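Local coordinates for protein cytolethal distending toxin subunit B (Escherichia coli, PDB 2F1N) that nicks DNA as the DNase I-like endonuclease subunit of a tripartite bacterial toxin that arrests host cells at G2/M, at residues A[191-194]-A[195-199]. Numbering follows the deposited sequence.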
loop_
_atom_site.group_PDB
_atom_site.type_symbol
_atom_site.label_atom_id
_atom_site.label_comp_id
_atom_site.label_asym_id
_atom_site.label_seq_id
_atom_site.Cartn_x
_atom_site.Cartn_y
_atom_site.Cartn_z
ATOM N N ALA A 191 -1.764 8.486 -16.099
ATOM C CA ALA A 191 -1.066 9.468 -16.933
ATOM C C ALA A 191 -1.005 10.857 -16.306
ATOM O O ALA A 191 -0.033 11.610 -16.532
ATOM C CB ALA A 191 -1.694 9.533 -18.355
ATOM N N ASP A 192 -2.045 11.216 -15.522
ATOM C CA ASP A 192 -2.046 12.470 -14.819
ATOM C C ASP A 192 -0.972 12.565 -13.746
ATOM O O ASP A 192 -0.406 13.618 -13.538
ATOM C CB ASP A 192 -3.421 12.748 -14.201
ATOM C CG ASP A 192 -3.554 14.147 -13.745
ATOM O OD1 ASP A 192 -3.554 15.060 -14.617
ATOM O OD2 ASP A 192 -3.668 14.477 -12.550
ATOM N N LEU A 193 -0.709 11.459 -13.048
ATOM C CA LEU A 193 0.421 11.423 -12.139
ATOM C C LEU A 193 1.770 11.484 -12.916
ATOM O O LEU A 193 2.633 12.276 -12.548
ATOM C CB LEU A 193 0.374 10.109 -11.356
ATOM C CG LEU A 193 1.522 9.873 -10.377
ATOM C CD1 LEU A 193 1.666 11.038 -9.329
ATOM C CD2 LEU A 193 1.219 8.522 -9.684
ATOM N N GLU A 194 1.917 10.670 -13.960
ATOM C CA GLU A 194 3.214 10.511 -14.651
ATOM C C GLU A 194 3.717 11.857 -15.170
ATOM O O GLU A 194 4.899 12.208 -14.971
ATOM C CB GLU A 194 3.093 9.486 -15.807
ATOM C CG GLU A 194 4.357 9.350 -16.662
ATOM C CD GLU A 194 5.520 8.690 -15.930
ATOM O OE1 GLU A 194 5.343 8.220 -14.778
ATOM O OE2 GLU A 194 6.635 8.634 -16.520
ATOM N N MET A 195 2.809 12.631 -15.783
ATOM C CA MET A 195 3.168 13.922 -16.424
ATOM C C MET A 195 3.534 15.042 -15.437
ATOM O O MET A 195 4.084 16.082 -15.832
ATOM C CB MET A 195 2.118 14.387 -17.444
ATOM C CG MET A 195 0.993 15.250 -16.851
ATOM S SD MET A 195 -0.452 15.412 -17.929
ATOM C CE MET A 195 -0.278 16.957 -18.648
ATOM N N ASN A 196 3.192 14.825 -14.168
ATOM C CA ASN A 196 3.457 15.751 -13.088
ATOM C C ASN A 196 4.603 15.335 -12.156
ATOM O O ASN A 196 4.847 15.968 -11.138
ATOM C CB ASN A 196 2.134 16.076 -12.374
ATOM C CG ASN A 196 1.274 16.989 -13.233
ATOM O OD1 ASN A 196 1.672 18.126 -13.452
ATOM N ND2 ASN A 196 0.135 16.498 -13.750
ATOM N N LEU A 197 5.321 14.289 -12.534
ATOM C CA LEU A 197 6.550 13.917 -11.839
ATOM C C LEU A 197 7.758 14.633 -12.436
ATOM O O LEU A 197 7.758 14.954 -13.620
ATOM C CB LEU A 197 6.772 12.403 -11.912
ATOM C CG LEU A 197 5.702 11.577 -11.219
ATOM C CD1 LEU A 197 5.857 10.158 -11.618
ATOM C CD2 LEU A 197 5.811 11.749 -9.698
ATOM N N THR A 198 8.774 14.901 -11.611
ATOM C CA THR A 198 10.031 15.440 -12.145
ATOM C C THR A 198 10.706 14.454 -13.097
ATOM O O THR A 198 10.484 13.251 -13.057
ATOM C CB THR A 198 11.037 15.823 -11.034
ATOM O OG1 THR A 198 11.265 14.672 -10.210
ATOM C CG2 THR A 198 10.472 16.843 -10.086
ATOM N N VAL A 199 11.575 14.977 -13.965
ATOM C CA VAL A 199 12.295 14.125 -14.900
ATOM C C VAL A 199 13.065 12.972 -14.218
ATOM O O VAL A 199 12.956 11.839 -14.637
ATOM C CB VAL A 199 13.300 14.935 -15.733
ATOM C CG1 VAL A 199 14.107 13.983 -16.633
ATOM C CG2 VAL A 199 12.570 16.029 -16.497
#
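N196 reaches back with its side-chain amide to the carbonyl of D192, closing off the C-terminal end of the short helix 190-194 where the chain goes into a type I beta turn from E194 to L197. The backbone bonds trace the change from helix to turn. M195 N still makes the helical i to i-4 bond to A191 O (3.1 Å). N196 N instead bonds L193 O, three residues back, at 3.1 Å. L197 N then closes the turn on E194 O at 3.2 Å. D192 O, whose helical partner would be N196 N, accepts the side-chain N196 ND2 at 2.9 Å. That bond is nearly straight (N-H...O 165°) and lies in the carbonyl plane, with the acceptor also close to the plane of the amide. Beside it, the D192 carboxylate is turned 66° from the amide and points OD2 to a salt bridge with R188.

The apolar part lies on the inner side. L197 has CG anti to its carbonyl carbon (chi1 -63°), which folds the branch back under the turn: CG sits 3.4 Å from L193 O, and CD2 meets L193 CD1 at 4.2 Å. Both leucines are buried, packed against helix 156-168, and L193 also reaches strands 205-208 and 222-228, so the helix end packs on the six-stranded sheet of the DNase I-like fold. Residues 191-199 all lie within the nuclear localization signal, which continues into helix 199-203, with T198 at its N-cap position. E194 bends at chi2 and crosses L197 steeply, bringing OE1 to 3.7 Å from L197 CD1.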